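Local coordinates for glutaredoxin 2 (Salmonella enterica subsp. enterica serovar Typhimurium, PDB 3IR4), which probably acts as a glutathione-dependent thiol-disulfide oxidoreductase, binding glutathione between a thioredoxin-like domain and an all-helical domain in a glutathione S-transferase-like fold, at residues 66-70 and 173-177; 103-108 and 184-188; 161-167 and 199-204. All blocks are in the same frame, centred on the assembly; numbering follows the deposited sequence.

Contact 1. Residues 66-70 and 173-177. With SO4 (sulfate ion), chain F.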
loop_
_atom_site.group_PDB
_atom_site.type_symbol
_atom_site.label_atom_id
_atom_site.label_comp_id
_atom_site.label_asym_id
_atom_site.label_seq_id
_atom_site.Cartn_x
_atom_site.Cartn_y
_atom_site.Cartn_z
HETATM N N MSE A 66 6.108 -3.187 9.134
HETATM C CA MSE A 66 7.327 -2.412 9.431
HETATM C C MSE A 66 8.449 -3.308 9.937
HETATM O O MSE A 66 9.623 -2.991 9.737
HETATM C CB MSE A 66 7.026 -1.263 10.371
HETATM C CG MSE A 66 6.063 -0.227 9.824
HETATM SE SE MSE A 66 6.451 0.410 8.025
HETATM C CE MSE A 66 8.177 1.177 8.350
ATOM N N ASP A 67 8.106 -4.402 10.623
ATOM C CA ASP A 67 9.134 -5.358 11.029
ATOM C C ASP A 67 9.756 -6.020 9.805
ATOM O O ASP A 67 10.959 -6.240 9.774
ATOM C CB ASP A 67 8.595 -6.392 11.991
ATOM C CG ASP A 67 8.204 -5.800 13.329
ATOM O OD1 ASP A 67 8.530 -4.624 13.626
ATOM O OD2 ASP A 67 7.529 -6.488 14.102
ATOM N N ILE A 68 8.942 -6.359 8.813
ATOM C CA ILE A 68 9.436 -6.910 7.570
ATOM C C ILE A 68 10.336 -5.875 6.887
ATOM O O ILE A 68 11.412 -6.202 6.418
ATOM C CB ILE A 68 8.263 -7.324 6.662
ATOM C CG1 ILE A 68 7.466 -8.454 7.307
ATOM C CG2 ILE A 68 8.749 -7.693 5.265
ATOM C CD1 ILE A 68 6.137 -8.706 6.633
ATOM N N VAL A 69 9.868 -4.637 6.767
ATOM C CA VAL A 69 10.626 -3.574 6.130
ATOM C C VAL A 69 12.025 -3.485 6.726
ATOM O O VAL A 69 13.009 -3.475 6.018
ATOM C CB VAL A 69 9.870 -2.224 6.235
ATOM C CG1 VAL A 69 10.787 -1.027 5.934
ATOM C CG2 VAL A 69 8.642 -2.218 5.288
ATOM N N HIS A 70 12.085 -3.375 8.046
ATOM C CA HIS A 70 13.398 -3.213 8.689
ATOM C C HIS A 70 14.271 -4.460 8.617
ATOM O O HIS A 70 15.465 -4.347 8.400
ATOM C CB HIS A 70 13.246 -2.708 10.092
ATOM C CG HIS A 70 12.755 -1.300 10.152
ATOM N ND1 HIS A 70 11.562 -0.951 10.741
ATOM C CD2 HIS A 70 13.296 -0.144 9.681
ATOM C CE1 HIS A 70 11.392 0.355 10.632
ATOM N NE2 HIS A 70 12.427 0.869 9.985
ATOM N N GLU A 173 11.177 6.151 6.618
ATOM C CA GLU A 173 9.931 5.440 6.812
ATOM C C GLU A 173 8.742 6.277 6.329
ATOM O O GLU A 173 7.676 5.708 6.062
ATOM C CB GLU A 173 9.752 5.010 8.263
ATOM C CG GLU A 173 10.700 3.889 8.720
ATOM C CD GLU A 173 12.119 4.355 9.065
ATOM O OE1 GLU A 173 12.399 5.587 9.046
ATOM O OE2 GLU A 173 12.930 3.468 9.395
ATOM N N ASP A 174 8.875 7.603 6.198
ATOM C CA ASP A 174 7.781 8.377 5.603
ATOM C C ASP A 174 7.492 7.934 4.182
ATOM O O ASP A 174 6.342 7.948 3.756
ATOM C CB ASP A 174 8.051 9.881 5.642
ATOM C CG ASP A 174 7.940 10.486 7.044
ATOM O OD1 ASP A 174 7.391 9.834 7.958
ATOM O OD2 ASP A 174 8.370 11.662 7.182
ATOM N N ASP A 175 8.509 7.540 3.425
ATOM C CA ASP A 175 8.309 7.007 2.075
ATOM C C ASP A 175 7.534 5.695 2.108
ATOM O O ASP A 175 6.678 5.422 1.265
ATOM C CB ASP A 175 9.642 6.801 1.364
ATOM C CG ASP A 175 10.360 8.096 1.144
ATOM O OD1 ASP A 175 9.870 8.874 0.299
ATOM O OD2 ASP A 175 11.369 8.367 1.821
ATOM N N ILE A 176 7.880 4.859 3.090
ATOM C CA ILE A 176 7.230 3.575 3.268
ATOM C C ILE A 176 5.735 3.787 3.537
ATOM O O ILE A 176 4.892 3.065 3.020
ATOM C CB ILE A 176 7.890 2.764 4.396
ATOM C CG1 ILE A 176 9.387 2.518 4.099
ATOM C CG2 ILE A 176 7.131 1.478 4.610
ATOM C CD1 ILE A 176 9.687 1.666 2.870
ATOM N N HIS A 177 5.383 4.778 4.340
ATOM C CA HIS A 177 3.971 5.044 4.633
ATOM C C HIS A 177 3.262 5.816 3.525
ATOM O O HIS A 177 2.057 5.628 3.319
ATOM C CB HIS A 177 3.821 5.760 5.976
ATOM C CG HIS A 177 4.218 4.928 7.133
ATOM N ND1 HIS A 177 3.631 3.718 7.420
ATOM C CD2 HIS A 177 5.194 5.111 8.049
ATOM C CE1 HIS A 177 4.208 3.214 8.496
ATOM N NE2 HIS A 177 5.160 4.040 8.894
HETATM S S SO4 F . 6.208 4.100 12.507
HETATM O O1 SO4 F . 7.460 4.562 13.151
HETATM O O2 SO4 F . 5.451 5.328 12.186
HETATM O O3 SO4 F . 6.593 3.370 11.298
HETATM O O4 SO4 F . 5.468 3.306 13.478
#
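Glu173, in the first turn of helix 173-185, reaches across to His70 of helix 65-74. The bond is short and almost straight: His70 NE2 donates to Glu173 OE2 over 2.7 Å with an N-H...O angle of 174°. The oxygen sits at the ring edge, in the ring plane, and offers its anti lone pair, while the carboxylate is turned 44° from the imidazole. A bend in the Glu173 chain (chi2 79°) brings CG alongside Met66, a selenomethionine, 3.7 Å from its CE. Asp174 and Asp175 serve the fold elsewhere: Asp174 binds Arg85, and Asp175 receives the backbone N of Ser172, consistent with the Ser-x-x-Asp N-capping box of GST-type helical domains. Ile176 packs between the helices, with Lys17 and Met20 of helix 13-25 also against it. Its CG2 lies 3.6 Å from Met66 SE, the two side chains running antiparallel alongside one another, and Ile176 CG2 meets Val69 CG2 tip to tip at 4.1 Å. His177 closes the row. Met66 SE approaches its ring obliquely, 4.3 Å from the centroid. The imidazole ND1 pairs with Lys17, while NE2 donates in the ring plane to sulfate O3 at 2.9 Å; Arg85 also holds this ion, probably from the crystallisation liquor. An apolar centre of Met66, Val69 and Ile176 is thus flanked by two histidines. It joins the thioredoxin-like domain to the helical domain, and the Met66 side chain lies about 6 Å from the bound glutathione. Glu173 directs the NE2-H of His70 across the interface and restrains the rotation of its ring.

Contact 2. Residues 103-108 and 184-188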
loop_
_atom_site.group_PDB
_atom_site.type_symbol
_atom_site.label_atom_id
_atom_site.label_comp_id
_atom_site.label_asym_id
_atom_site.label_seq_id
_atom_site.Cartn_x
_atom_site.Cartn_y
_atom_site.Cartn_z
ATOM N N LEU A 103 -13.164 6.447 -0.713
ATOM C CA LEU A 103 -12.818 6.323 -2.119
ATOM C C LEU A 103 -12.302 4.909 -2.435
ATOM O O LEU A 103 -12.638 4.325 -3.469
ATOM C CB LEU A 103 -11.742 7.348 -2.506
ATOM C CG LEU A 103 -12.177 8.799 -2.607
ATOM C CD1 LEU A 103 -10.961 9.675 -2.751
ATOM C CD2 LEU A 103 -13.156 8.986 -3.817
ATOM N N LEU A 104 -11.421 4.400 -1.601
ATOM C CA LEU A 104 -10.692 3.179 -1.962
ATOM C C LEU A 104 -11.465 1.879 -1.839
ATOM O O LEU A 104 -11.438 1.075 -2.751
ATOM C CB LEU A 104 -9.358 3.072 -1.186
ATOM C CG LEU A 104 -8.363 4.201 -1.431
ATOM C CD1 LEU A 104 -7.147 4.032 -0.491
ATOM C CD2 LEU A 104 -7.932 4.258 -2.869
ATOM N N LEU A 105 -12.119 1.647 -0.714
ATOM C CA LEU A 105 -12.727 0.336 -0.492
ATOM C C LEU A 105 -13.771 -0.036 -1.542
ATOM O O LEU A 105 -13.756 -1.166 -2.031
ATOM C CB LEU A 105 -13.272 0.210 0.937
ATOM C CG LEU A 105 -12.253 0.402 2.085
ATOM C CD1 LEU A 105 -12.968 0.287 3.399
ATOM C CD2 LEU A 105 -11.084 -0.567 2.001
ATOM N N PRO A 106 -14.666 0.901 -1.922
ATOM C CA PRO A 106 -15.639 0.513 -2.923
ATOM C C PRO A 106 -15.006 0.178 -4.256
ATOM O O PRO A 106 -15.547 -0.626 -5.007
ATOM C CB PRO A 106 -16.545 1.756 -3.028
ATOM C CG PRO A 106 -16.398 2.463 -1.754
ATOM C CD PRO A 106 -14.953 2.248 -1.387
ATOM N N ARG A 107 -13.899 0.849 -4.577
ATOM C CA ARG A 107 -13.186 0.606 -5.808
ATOM C C ARG A 107 -12.384 -0.691 -5.759
ATOM O O ARG A 107 -12.384 -1.468 -6.725
ATOM C CB ARG A 107 -12.343 1.829 -6.191
ATOM C CG ARG A 107 -13.217 2.993 -6.624
ATOM C CD ARG A 107 -12.422 4.260 -6.806
ATOM N NE ARG A 107 -13.213 5.386 -7.339
ATOM C CZ ARG A 107 -14.123 6.051 -6.638
ATOM N NH1 ARG A 107 -14.309 5.801 -5.355
ATOM N NH2 ARG A 107 -14.858 6.984 -7.228
ATOM N N PHE A 108 -11.729 -0.968 -4.635
ATOM C CA PHE A 108 -11.070 -2.253 -4.476
ATOM C C PHE A 108 -12.070 -3.395 -4.745
ATOM O O PHE A 108 -11.761 -4.346 -5.460
ATOM C CB PHE A 108 -10.523 -2.441 -3.042
ATOM C CG PHE A 108 -9.374 -1.529 -2.646
ATOM C CD1 PHE A 108 -8.473 -0.988 -3.544
ATOM C CD2 PHE A 108 -9.135 -1.330 -1.312
ATOM C CE1 PHE A 108 -7.404 -0.211 -3.102
ATOM C CE2 PHE A 108 -8.041 -0.562 -0.874
ATOM C CZ PHE A 108 -7.208 -0.016 -1.771
ATOM N N ASN A 184 -2.470 3.357 -4.103
ATOM C CA ASN A 184 -3.853 2.956 -4.144
ATOM C C ASN A 184 -4.757 4.069 -4.693
ATOM O O ASN A 184 -5.784 3.791 -5.306
ATOM C CB ASN A 184 -4.246 2.381 -2.797
ATOM C CG ASN A 184 -3.599 1.000 -2.547
ATOM O OD1 ASN A 184 -3.129 0.333 -3.485
ATOM N ND2 ASN A 184 -3.584 0.575 -1.294
ATOM N N LEU A 185 -4.352 5.332 -4.524
ATOM C CA LEU A 185 -5.111 6.445 -5.080
ATOM C C LEU A 185 -5.135 6.450 -6.602
ATOM O O LEU A 185 -6.042 7.025 -7.198
ATOM C CB LEU A 185 -4.650 7.780 -4.530
ATOM C CG LEU A 185 -5.126 8.123 -3.132
ATOM C CD1 LEU A 185 -4.389 9.357 -2.598
ATOM C CD2 LEU A 185 -6.632 8.348 -3.091
ATOM N N THR A 186 -4.191 5.787 -7.254
ATOM C CA THR A 186 -4.213 5.705 -8.710
ATOM C C THR A 186 -5.393 4.870 -9.227
ATOM O O THR A 186 -5.683 4.890 -10.417
ATOM C CB THR A 186 -2.893 5.240 -9.336
ATOM O OG1 THR A 186 -2.607 3.888 -8.971
ATOM C CG2 THR A 186 -1.752 6.147 -8.973
ATOM N N LEU A 187 -6.071 4.135 -8.336
ATOM C CA LEU A 187 -7.280 3.412 -8.726
ATOM C C LEU A 187 -8.476 4.371 -8.872
ATOM O O LEU A 187 -9.515 3.984 -9.411
ATOM C CB LEU A 187 -7.612 2.350 -7.686
ATOM C CG LEU A 187 -8.684 1.308 -8.043
ATOM C CD1 LEU A 187 -8.236 0.492 -9.215
ATOM C CD2 LEU A 187 -8.939 0.432 -6.824
ATOM N N VAL A 188 -8.356 5.579 -8.346
ATOM C CA VAL A 188 -9.452 6.535 -8.339
ATOM C C VAL A 188 -9.384 7.457 -9.556
ATOM O O VAL A 188 -8.621 8.423 -9.579
ATOM C CB VAL A 188 -9.450 7.402 -7.042
ATOM C CG1 VAL A 188 -10.671 8.290 -7.002
ATOM C CG2 VAL A 188 -9.381 6.505 -5.803
#
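Val188 lies over one face of the Arg107 guanidinium, its CG1 3.8 Å above the plane and offset toward the rim. The edges of the same group are polar. Arg107 NH1 turns back to its own helix and donates to Leu103 O at 2.9 Å, in the carbonyl plane and on a lone pair, while Leu187 O lies near the guanidinium plane. NH2 and NE are taken up by Ser143 and by the O of Ile218, the last residue. The second flat group, the Phe108 ring, has Leu104 O above one face, offset toward the rim, and Asn184 CB at its edge, 3.9 Å from CZ; His11 also meets this ring. Leu187 packs against both residues. With CG anti to the backbone N (chi1 -169°), its CD2 comes obliquely to Phe108 CD1 at 3.6 Å and touches the aliphatic CB of Arg107 at 3.7 Å. Leu104 packs against the end of helix 173-185 and the type I turn 185-188: its CD2 lies 3.3 Å from Asn184 O and 4.0 Å from Val188 CG2. Leu103 crosses Val188 at about a right angle, CD2 to CG1 4.1 Å. The two segments meet mostly by van der Waals packing, with no polar bond between them, inside the helical domain. Arg107 can be buried here because one carbonyl, a hydroxyl and the terminal carboxylate satisfy its nitrogens, and that chain end would probably stabilise its charge.

Contact 3. Residues 161-167 and 199-204; sequences IVQPNAV and DYRDNM
A loop packs here against the side of a helix: residues 161-167, between helices 143-160 and 173-185, rest on helix 195-208 at the outer side of the all-helical domain. The backbones come very close, with Pro164 CA only 3.8 Å from Tyr200 CA, and the Pro164 carbonyl is the focus. Its oxygen accepts from Asn203 ND2 at 3.0 Å, a bent bond (144°) in which the donor stands 57° out of the carbonyl plane, not on a lone pair. The same oxygen receives a CA-H...O contact from Tyr200 CA at 3.6 Å and lies 3.4 Å from Tyr200 CD2. Asn203 ND2 is shared with Gln207, so the amide is anchored along its own helix as well. Tyr200 supplies most of the helix surface. Its chi1 of 174° swings the ring away from its own backbone N and against the type I turn 163-166, where Gln163 O lies at the ring edge, in plane, 3.7 Å from CD2. The Ile161 side chain stands nearly perpendicular to that of Tyr200, with Ile161 CG2 3.9 Å from Tyr200 CD2, and Val167 CB packs near CE2. One face is covered from within the helix by Met204, a selenomethionine, whose CG stands 3.6 Å above the ring centre. The Tyr200 hydroxyl pairs with Asp175, which also binds Val167 N. Ring, loop and helix 173-185 are thereby tied together: the Pro164 carbonyl and the Val167 N-H find partners while apolar side chains pack about the ring, and the carboxylate of Asp175 would probably strengthen both bonds.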
loop_
_atom_site.group_PDB
_atom_site.type_symbol
_atom_site.label_atom_id
_atom_site.label_comp_id
_atom_site.label_asym_id
_atom_site.label_seq_id
_atom_site.Cartn_x
_atom_site.Cartn_y
_atom_site.Cartn_z
ATOM N N ILE A 161 6.977 17.437 -0.603
ATOM C CA ILE A 161 7.825 16.404 -1.180
ATOM C C ILE A 161 9.132 17.032 -1.644
ATOM O O ILE A 161 9.155 17.822 -2.574
ATOM C CB ILE A 161 7.136 15.676 -2.334
ATOM C CG1 ILE A 161 5.859 14.981 -1.848
ATOM C CG2 ILE A 161 8.075 14.663 -2.986
ATOM C CD1 ILE A 161 5.012 14.432 -3.005
ATOM N N VAL A 162 10.233 16.619 -1.022
ATOM C CA VAL A 162 11.510 17.228 -1.342
ATOM C C VAL A 162 11.987 16.806 -2.740
ATOM O O VAL A 162 12.440 17.664 -3.502
ATOM C CB VAL A 162 12.565 16.896 -0.265
ATOM C CG1 VAL A 162 13.984 17.265 -0.707
ATOM C CG2 VAL A 162 12.203 17.576 1.066
ATOM N N GLN A 163 11.886 15.523 -3.085
ATOM C CA GLN A 163 12.350 15.053 -4.372
ATOM C C GLN A 163 11.648 13.735 -4.700
ATOM O O GLN A 163 11.092 13.096 -3.812
ATOM C CB GLN A 163 13.892 14.925 -4.376
ATOM C CG GLN A 163 14.460 13.956 -3.371
ATOM C CD GLN A 163 15.952 14.178 -3.207
ATOM O OE1 GLN A 163 16.370 15.196 -2.634
ATOM N NE2 GLN A 163 16.749 13.284 -3.745
ATOM N N PRO A 164 11.704 13.294 -5.975
ATOM C CA PRO A 164 10.880 12.151 -6.365
ATOM C C PRO A 164 11.274 10.813 -5.788
ATOM O O PRO A 164 10.498 9.864 -5.890
ATOM C CB PRO A 164 11.047 12.092 -7.887
ATOM C CG PRO A 164 11.567 13.390 -8.277
ATOM C CD PRO A 164 12.239 14.003 -7.139
ATOM N N ASN A 165 12.489 10.712 -5.259
ATOM C CA ASN A 165 13.020 9.470 -4.720
ATOM C C ASN A 165 13.146 9.486 -3.208
ATOM O O ASN A 165 13.705 8.550 -2.628
ATOM C CB ASN A 165 14.340 9.052 -5.394
ATOM C CG ASN A 165 15.443 10.055 -5.198
ATOM O OD1 ASN A 165 15.192 11.231 -4.975
ATOM N ND2 ASN A 165 16.682 9.615 -5.366
ATOM N N ALA A 166 12.620 10.517 -2.553
ATOM C CA ALA A 166 12.655 10.614 -1.085
ATOM C C ALA A 166 11.839 11.800 -0.632
ATOM O O ALA A 166 12.207 12.946 -0.874
ATOM C CB ALA A 166 14.079 10.746 -0.563
ATOM N N VAL A 167 10.752 11.535 0.073
ATOM C CA VAL A 167 9.854 12.622 0.478
ATOM C C VAL A 167 10.542 13.687 1.323
ATOM O O VAL A 167 10.228 14.869 1.211
ATOM C CB VAL A 167 8.541 12.080 1.124
ATOM C CG1 VAL A 167 8.815 11.317 2.392
ATOM C CG2 VAL A 167 7.550 13.203 1.363
ATOM N N ASP A 199 5.316 13.056 -9.886
ATOM C CA ASP A 199 6.701 12.626 -10.132
ATOM C C ASP A 199 7.209 11.641 -9.092
ATOM O O ASP A 199 7.927 10.711 -9.402
ATOM C CB ASP A 199 7.636 13.825 -10.161
ATOM C CG ASP A 199 7.496 14.684 -11.376
ATOM O OD1 ASP A 199 6.827 14.292 -12.348
ATOM O OD2 ASP A 199 8.148 15.757 -11.387
ATOM N N TYR A 200 6.851 11.900 -7.845
ATOM C CA TYR A 200 7.233 11.004 -6.734
ATOM C C TYR A 200 6.525 9.655 -6.920
ATOM O O TYR A 200 7.144 8.591 -6.831
ATOM C CB TYR A 200 6.845 11.678 -5.407
ATOM C CG TYR A 200 7.040 10.805 -4.197
ATOM C CD1 TYR A 200 6.031 9.956 -3.742
ATOM C CD2 TYR A 200 8.251 10.785 -3.539
ATOM C CE1 TYR A 200 6.215 9.171 -2.645
ATOM C CE2 TYR A 200 8.439 9.986 -2.432
ATOM C CZ TYR A 200 7.439 9.160 -2.003
ATOM O OH TYR A 200 7.583 8.341 -0.912
ATOM N N ARG A 201 5.223 9.683 -7.143
ATOM C CA ARG A 201 4.448 8.480 -7.375
ATOM C C ARG A 201 5.054 7.647 -8.496
ATOM O O ARG A 201 5.256 6.448 -8.357
ATOM C CB ARG A 201 3.043 8.908 -7.763
ATOM C CG ARG A 201 2.077 7.822 -8.233
ATOM C CD ARG A 201 0.937 8.422 -9.023
ATOM N NE ARG A 201 1.397 8.911 -10.309
ATOM C CZ ARG A 201 0.784 9.856 -11.016
ATOM N NH1 ARG A 201 -0.333 10.407 -10.578
ATOM N NH2 ARG A 201 1.283 10.241 -12.173
ATOM N N ASP A 202 5.349 8.287 -9.617
ATOM C CA ASP A 202 5.856 7.580 -10.778
ATOM C C ASP A 202 7.229 7.015 -10.545
ATOM O O ASP A 202 7.518 5.860 -10.887
ATOM C CB ASP A 202 5.866 8.504 -11.995
ATOM C CG ASP A 202 4.483 8.838 -12.519
ATOM O OD1 ASP A 202 3.497 8.188 -12.134
ATOM O OD2 ASP A 202 4.393 9.801 -13.310
ATOM N N ASN A 203 8.108 7.806 -9.954
ATOM C CA ASN A 203 9.451 7.334 -9.708
ATOM C C ASN A 203 9.482 6.215 -8.683
ATOM O O ASN A 203 10.160 5.210 -8.852
ATOM C CB ASN A 203 10.367 8.458 -9.241
ATOM C CG ASN A 203 11.689 7.898 -8.800
ATOM O OD1 ASN A 203 12.485 7.477 -9.639
ATOM N ND2 ASN A 203 11.876 7.761 -7.489
HETATM N N MSE A 204 8.733 6.390 -7.601
HETATM C CA MSE A 204 8.733 5.377 -6.568
HETATM C C MSE A 204 8.136 4.059 -7.075
HETATM O O MSE A 204 8.625 3.000 -6.687
HETATM C CB MSE A 204 8.006 5.860 -5.327
HETATM C CG MSE A 204 8.726 6.965 -4.614
HETATM SE SE MSE A 204 10.508 6.609 -4.008
HETATM C CE MSE A 204 10.156 5.092 -3.120
#

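Overall arrangement
Helix 173-185 is shared by contacts 1 and 2, and contact 3 leans on its start. Its first turns serve contact 1, and its last turn and the following loop serve contact 2, the two centres about 22 Å apart on opposite sides of the chain's centre. The centre of contact 3 lies about 16 Å from that of contact 1 and about 21 Å from that of contact 2. It touches the first through Asp175 and the second through packing of Arg201 on Thr186. Along the chain the order is 66-70, 103-108, 161-167, 173-177, 184-188, 199-204, so every pair of contacts interleaves. Contacts 2 and 3 knit the helical domain internally, whereas contact 1 joins it to the thioredoxin-like domain carrying most of the glutathione pocket.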